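Local coordinates for protein putative SnoaL-like polyketide cyclase (Jannaschia sp., PDB 3KKG) that probably acts as a polyketide cyclase-like enzyme of the SnoaL family, with an NTF2-like fold, though its substrate and reaction are not established, at residues 2-7 / 76-81; 115-120 / 125-130. One frame throughout, in Å; residues are numbered along the deposited sequence.

Contact 1 (2-7 / 76-81); sequences QDRSPI and ENVTVE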
loop_
_atom_site.group_PDB
_atom_site.type_symbol
_atom_site.label_atom_id
_atom_site.label_comp_id
_atom_site.label_asym_id
_atom_site.label_seq_id
_atom_site.Cartn_x
_atom_site.Cartn_y
_atom_site.Cartn_z
ATOM N N GLN A 2 15.061 -4.155 -18.674
ATOM C CA GLN A 2 14.608 -5.413 -19.212
ATOM C C GLN A 2 13.136 -5.266 -19.506
ATOM O O GLN A 2 12.361 -4.839 -18.653
ATOM C CB GLN A 2 14.872 -6.511 -18.191
ATOM C CG GLN A 2 14.136 -7.805 -18.361
ATOM C CD GLN A 2 14.538 -8.749 -17.239
ATOM O OE1 GLN A 2 13.831 -8.930 -16.185
ATOM N NE2 GLN A 2 15.719 -9.291 -17.423
ATOM N N ASP A 3 12.743 -5.630 -20.705
ATOM C CA ASP A 3 11.369 -5.530 -21.127
ATOM C C ASP A 3 10.522 -6.593 -20.445
ATOM O O ASP A 3 11.009 -7.678 -20.107
ATOM C CB ASP A 3 11.224 -5.758 -22.612
ATOM C CG ASP A 3 11.793 -4.626 -23.465
ATOM O OD1 ASP A 3 12.295 -3.577 -22.944
ATOM O OD2 ASP A 3 11.690 -4.824 -24.695
ATOM N N ARG A 4 9.251 -6.263 -20.305
ATOM C CA ARG A 4 8.271 -7.199 -19.780
ATOM C C ARG A 4 8.193 -8.436 -20.652
ATOM O O ARG A 4 8.198 -8.358 -21.870
ATOM C CB ARG A 4 6.894 -6.540 -19.736
ATOM C CG ARG A 4 6.814 -5.496 -18.632
ATOM C CD ARG A 4 5.558 -4.651 -18.640
ATOM N NE ARG A 4 5.598 -3.768 -17.511
ATOM C CZ ARG A 4 4.801 -2.740 -17.318
ATOM N NH1 ARG A 4 3.816 -2.499 -18.194
ATOM N NH2 ARG A 4 4.947 -1.967 -16.254
ATOM N N SER A 5 8.082 -9.578 -19.992
ATOM C CA SER A 5 7.816 -10.803 -20.717
ATOM C C SER A 5 6.399 -10.767 -21.289
ATOM O O SER A 5 5.552 -9.939 -20.881
ATOM C CB SER A 5 7.949 -12.025 -19.815
ATOM O OG SER A 5 6.870 -12.082 -18.870
ATOM N N PRO A 6 6.102 -11.643 -22.238
ATOM C CA PRO A 6 4.739 -11.725 -22.738
ATOM C C PRO A 6 3.696 -11.918 -21.650
ATOM O O PRO A 6 2.632 -11.307 -21.714
ATOM C CB PRO A 6 4.794 -12.936 -23.699
ATOM C CG PRO A 6 6.197 -12.973 -24.157
ATOM C CD PRO A 6 7.020 -12.532 -23.003
ATOM N N ILE A 7 3.973 -12.783 -20.687
ATOM C CA ILE A 7 2.992 -13.035 -19.637
ATOM C C ILE A 7 2.857 -11.777 -18.776
ATOM O O ILE A 7 1.746 -11.395 -18.363
ATOM C CB ILE A 7 3.402 -14.259 -18.781
ATOM C CG1 ILE A 7 3.200 -15.538 -19.567
ATOM C CG2 ILE A 7 2.543 -14.364 -17.497
ATOM C CD1 ILE A 7 3.949 -16.704 -18.982
ATOM N N GLU A 76 -0.761 6.048 -11.662
ATOM C CA GLU A 76 0.534 6.664 -11.814
ATOM C C GLU A 76 1.773 5.837 -11.668
ATOM O O GLU A 76 2.865 6.373 -11.911
ATOM C CB GLU A 76 0.739 7.780 -10.905
ATOM C CG GLU A 76 0.543 7.448 -9.546
ATOM C CD GLU A 76 1.010 8.621 -8.724
ATOM O OE1 GLU A 76 0.141 9.546 -8.588
ATOM O OE2 GLU A 76 2.166 8.610 -8.238
ATOM N N ASN A 77 1.619 4.582 -11.330
ATOM C CA ASN A 77 2.755 3.676 -11.473
ATOM C C ASN A 77 2.235 2.272 -11.640
ATOM O O ASN A 77 1.280 1.907 -10.936
ATOM C CB ASN A 77 3.733 3.823 -10.296
ATOM C CG ASN A 77 4.978 2.987 -10.488
ATOM O OD1 ASN A 77 4.981 1.837 -10.156
ATOM N ND2 ASN A 77 5.930 3.538 -11.177
ATOM N N VAL A 78 2.812 1.479 -12.550
ATOM C CA VAL A 78 2.534 0.070 -12.689
ATOM C C VAL A 78 3.894 -0.665 -12.575
ATOM O O VAL A 78 4.861 -0.330 -13.289
ATOM C CB VAL A 78 1.896 -0.277 -14.008
ATOM C CG1 VAL A 78 1.700 -1.775 -14.166
ATOM C CG2 VAL A 78 0.581 0.546 -14.170
ATOM N N THR A 79 3.948 -1.639 -11.693
ATOM C CA THR A 79 5.117 -2.471 -11.512
ATOM C C THR A 79 4.690 -3.896 -11.596
ATOM O O THR A 79 3.843 -4.349 -10.801
ATOM C CB THR A 79 5.773 -2.129 -10.178
ATOM O OG1 THR A 79 6.331 -0.819 -10.287
ATOM C CG2 THR A 79 6.909 -3.133 -9.759
ATOM N N VAL A 80 5.309 -4.672 -12.466
ATOM C CA VAL A 80 4.971 -6.076 -12.581
ATOM C C VAL A 80 6.214 -6.930 -12.501
ATOM O O VAL A 80 7.219 -6.609 -13.113
ATOM C CB VAL A 80 4.196 -6.393 -13.918
ATOM C CG1 VAL A 80 5.004 -5.931 -15.130
ATOM C CG2 VAL A 80 3.847 -7.875 -14.044
ATOM N N GLU A 81 6.109 -8.037 -11.765
ATOM C CA GLU A 81 7.089 -9.128 -11.795
ATOM C C GLU A 81 6.326 -10.431 -11.825
ATOM O O GLU A 81 5.611 -10.793 -10.875
ATOM C CB GLU A 81 8.011 -9.082 -10.596
ATOM C CG GLU A 81 9.159 -10.078 -10.755
ATOM C CD GLU A 81 10.179 -10.050 -9.674
ATOM O OE1 GLU A 81 9.954 -9.481 -8.601
ATOM O OE2 GLU A 81 11.220 -10.739 -9.883
#
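Arg4 reaches across from the N-terminal arm and lays its side chain over the two valines of strand 72-81 that face it, Val80 under the middle of the chain and Val78 under its end. The nearest approach is Arg4 NE to Val80 CG1, 3.3 Å, and Arg4 CD is 3.8 Å from the same methyl. That methyl meets the guanidinium obliquely. Farther out, Arg4 NH2 comes up to Val78 crosswise, at about a right angle to the valine side chain. Val78 O lies at the edge of the guanidinium, close to its plane, 3.4 Å from Arg4 NH2, but the angle is too poor for a hydrogen bond. The two valines are turned differently. Val80 sets CG1 between its backbone N and carbonyl carbon (chi1 56°), which presents this methyl to the arginine; Val78 holds CG1 anti to the backbone N (chi1 176°), and there it is the methyl that meets Arg4 NH2, at 3.9 Å. Arg4 is extended from CG to NE, which carries CD and NE along Val80 and brings NH2 to Val78. Its charge is paired across the dimer: Arg4 NE makes a salt bridge to Glu81 of the second subunit, and Glu81 of this chain pairs in turn with Arg4 of the second subunit. The same side chain thus packs on its own strand by van der Waals contact and pairs with the second subunit through its charge. Just beyond Arg4, Ser5 is the N-cap of helix 6-16. Val12 of that helix touches Arg4, Val78 and Val80, while strand 84-94 pairs with strand 72-81, the outermost strand of the sheet within this chain.

Contact 2 (115-120 / 125-130); sequences TLFTLA and IEMRYF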
loop_
_atom_site.group_PDB
_atom_site.type_symbol
_atom_site.label_atom_id
_atom_site.label_comp_id
_atom_site.label_asym_id
_atom_site.label_seq_id
_atom_site.Cartn_x
_atom_site.Cartn_y
_atom_site.Cartn_z
ATOM N N THR A 115 -2.807 -0.960 -5.162
ATOM C CA THR A 115 -3.522 -2.222 -5.318
ATOM C C THR A 115 -2.522 -3.259 -5.746
ATOM O O THR A 115 -1.781 -3.012 -6.728
ATOM C CB THR A 115 -4.699 -2.075 -6.314
ATOM O OG1 THR A 115 -5.399 -0.830 -6.036
ATOM C CG2 THR A 115 -5.651 -3.225 -6.237
ATOM N N LEU A 116 -2.528 -4.401 -5.077
ATOM C CA LEU A 116 -1.531 -5.435 -5.289
ATOM C C LEU A 116 -2.269 -6.667 -5.769
ATOM O O LEU A 116 -3.034 -7.296 -4.995
ATOM C CB LEU A 116 -0.777 -5.675 -3.976
ATOM C CG LEU A 116 -0.138 -4.389 -3.423
ATOM C CD1 LEU A 116 -0.655 -4.086 -2.057
ATOM C CD2 LEU A 116 1.345 -4.482 -3.416
ATOM N N PHE A 117 -2.070 -7.042 -7.023
ATOM C CA PHE A 117 -2.782 -8.148 -7.645
ATOM C C PHE A 117 -1.891 -9.367 -7.751
ATOM O O PHE A 117 -0.677 -9.246 -8.025
ATOM C CB PHE A 117 -3.188 -7.741 -9.078
ATOM C CG PHE A 117 -4.189 -6.615 -9.110
ATOM C CD1 PHE A 117 -5.539 -6.878 -9.104
ATOM C CD2 PHE A 117 -3.785 -5.293 -9.232
ATOM C CE1 PHE A 117 -6.471 -5.841 -9.157
ATOM C CE2 PHE A 117 -4.727 -4.261 -9.301
ATOM C CZ PHE A 117 -6.075 -4.546 -9.307
ATOM N N THR A 118 -2.503 -10.532 -7.603
ATOM C CA THR A 118 -1.874 -11.808 -7.946
ATOM C C THR A 118 -2.726 -12.463 -9.016
ATOM O O THR A 118 -3.972 -12.470 -8.929
ATOM C CB THR A 118 -1.804 -12.720 -6.726
ATOM O OG1 THR A 118 -1.162 -12.000 -5.663
ATOM C CG2 THR A 118 -0.980 -13.979 -7.002
ATOM N N LEU A 119 -2.046 -12.964 -10.049
ATOM C CA LEU A 119 -2.722 -13.655 -11.123
ATOM C C LEU A 119 -2.269 -15.123 -11.190
ATOM O O LEU A 119 -1.229 -15.490 -10.650
ATOM C CB LEU A 119 -2.457 -12.957 -12.467
ATOM C CG LEU A 119 -2.929 -11.506 -12.653
ATOM C CD1 LEU A 119 -1.837 -10.498 -12.281
ATOM C CD2 LEU A 119 -3.524 -11.263 -14.077
ATOM N N ALA A 120 -3.087 -15.948 -11.829
ATOM C CA ALA A 120 -2.716 -17.317 -12.167
ATOM C C ALA A 120 -3.329 -17.623 -13.522
ATOM O O ALA A 120 -4.532 -17.418 -13.700
ATOM C CB ALA A 120 -3.245 -18.312 -11.123
ATOM N N ILE A 125 -6.531 -13.688 -9.160
ATOM C CA ILE A 125 -6.983 -14.528 -8.024
ATOM C C ILE A 125 -7.032 -13.826 -6.656
ATOM O O ILE A 125 -7.675 -14.337 -5.712
ATOM C CB ILE A 125 -6.148 -15.817 -7.924
ATOM C CG1 ILE A 125 -4.676 -15.539 -7.547
ATOM C CG2 ILE A 125 -6.202 -16.590 -9.257
ATOM C CD1 ILE A 125 -3.861 -16.818 -7.243
ATOM N N GLU A 126 -6.325 -12.718 -6.538
ATOM C CA GLU A 126 -6.302 -11.995 -5.271
ATOM C C GLU A 126 -5.953 -10.535 -5.529
ATOM O O GLU A 126 -5.166 -10.208 -6.445
ATOM C CB GLU A 126 -5.272 -12.591 -4.318
ATOM C CG GLU A 126 -5.305 -11.941 -2.926
ATOM C CD GLU A 126 -4.453 -12.662 -1.915
ATOM O OE1 GLU A 126 -4.873 -13.733 -1.458
ATOM O OE2 GLU A 126 -3.322 -12.154 -1.686
HETATM N N MSE A 127 -6.558 -9.671 -4.732
HETATM C CA MSE A 127 -6.340 -8.255 -4.769
HETATM C C MSE A 127 -6.205 -7.748 -3.341
HETATM O O MSE A 127 -7.104 -8.004 -2.547
HETATM C CB MSE A 127 -7.530 -7.570 -5.444
HETATM C CG MSE A 127 -7.428 -6.082 -5.573
HETATM SE SE MSE A 127 -8.973 -5.389 -6.494
HETATM C CE MSE A 127 -10.151 -5.597 -5.108
ATOM N N ARG A 128 -5.082 -7.112 -3.020
ATOM C CA ARG A 128 -4.857 -6.476 -1.739
ATOM C C ARG A 128 -4.830 -4.983 -1.948
ATOM O O ARG A 128 -4.359 -4.497 -2.971
ATOM C CB ARG A 128 -3.520 -6.913 -1.124
ATOM C CG ARG A 128 -3.406 -8.381 -0.888
ATOM C CD ARG A 128 -1.978 -8.778 -0.505
ATOM N NE ARG A 128 -1.882 -10.199 -0.228
ATOM C CZ ARG A 128 -0.844 -10.702 0.431
ATOM N NH1 ARG A 128 0.127 -9.924 0.891
ATOM N NH2 ARG A 128 -0.782 -12.017 0.640
ATOM N N TYR A 129 -5.383 -4.223 -1.026
ATOM C CA TYR A 129 -5.571 -2.808 -1.187
ATOM C C TYR A 129 -5.145 -2.011 0.026
ATOM O O TYR A 129 -5.508 -2.313 1.151
ATOM C CB TYR A 129 -7.066 -2.531 -1.506
ATOM C CG TYR A 129 -7.317 -1.086 -1.812
ATOM C CD1 TYR A 129 -6.941 -0.566 -3.036
ATOM C CD2 TYR A 129 -7.909 -0.241 -0.910
ATOM C CE1 TYR A 129 -7.092 0.755 -3.315
ATOM C CE2 TYR A 129 -8.085 1.096 -1.201
ATOM C CZ TYR A 129 -7.695 1.583 -2.405
ATOM O OH TYR A 129 -7.845 2.922 -2.706
ATOM N N PHE A 130 -4.542 -0.843 -0.259
ATOM C CA PHE A 130 -4.348 0.186 0.754
ATOM C C PHE A 130 -4.545 1.564 0.185
ATOM O O PHE A 130 -4.047 1.865 -0.904
ATOM C CB PHE A 130 -2.936 0.211 1.319
ATOM C CG PHE A 130 -2.478 -1.056 1.962
ATOM C CD1 PHE A 130 -1.912 -2.068 1.232
ATOM C CD2 PHE A 130 -2.523 -1.218 3.346
ATOM C CE1 PHE A 130 -1.461 -3.254 1.860
ATOM C CE2 PHE A 130 -2.059 -2.357 3.973
ATOM C CZ PHE A 130 -1.548 -3.355 3.250
HETATM O O HOH W 1 -2.462 -9.964 -4.128
HETATM O O HOH W 2 -1.239 -13.350 -2.943
#
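The ring of Phe117 meets Met127, a selenomethionine, obliquely, in a Met-aromatic contact with SE 4.7 Å from the ring centroid; the two side chains run side by side and point the same way. At the edge of the Tyr129 ring, in its plane, sits Thr115 OG1, 3.4 Å from Tyr129 CD1, and Leu116 CD1 lies at the edge of the Phe130 ring. Strands 108-120 and 123-131, to which these residues belong, form an antiparallel beta hairpin in the NTF2-like sheet. Thr115, Phe117, Met127 and Tyr129 share one face, partly covered by Val15 and Phe19; Leu116, Thr118, Glu126 and Arg128 share the other. Met127 CG, anti to its backbone N (chi1 -179°), presses tightly on Thr115 CG2 at 3.4 Å. Leu116 and Arg128 exchange two nearly straight backbone bonds. Farther along, a classic beta bulge sets Ile125 and Glu126 against Thr118, whose O takes a bond from Ile125 N and a weak one from Glu126 N. Ile125 CG1 lies 4.0 Å from Thr118 CG2, and CG2 of Ile125 rests against Ala120 CB, 3.9 Å away; a glycine here would probably leave both methyls without apolar cover. Two waters join Thr118 OG1 to Glu126 OE2; one, which also donates to Leu116 O, reaches OE2 only weakly. The salt bridge from Arg128 NE to Glu126 OE2, 2.8 Å, meets the anti side of that oxygen from 33° out of the carboxylate plane.

In the fold
Contact 1 and contact 2 reach the same mixed sheet, with strand 84-94 between strand 72-81 of the first and strand 108-120 of the second. Their centres are about 15 Å apart and their nearest atoms about 7 Å, so they do not touch. Helix 6-16 bridges them, its side chains packing on both contacts. Across the dimer, Arg128 of contact 2 forms a salt bridge with Glu76 of the second subunit, a residue of that copy's contact 1. In contact 2, the side chain of Tyr129, hydrogen-bonded to Asp113, lies about 4 Å from a diethylene glycol molecule, probably from crystallisation, whose position may mark a pocket.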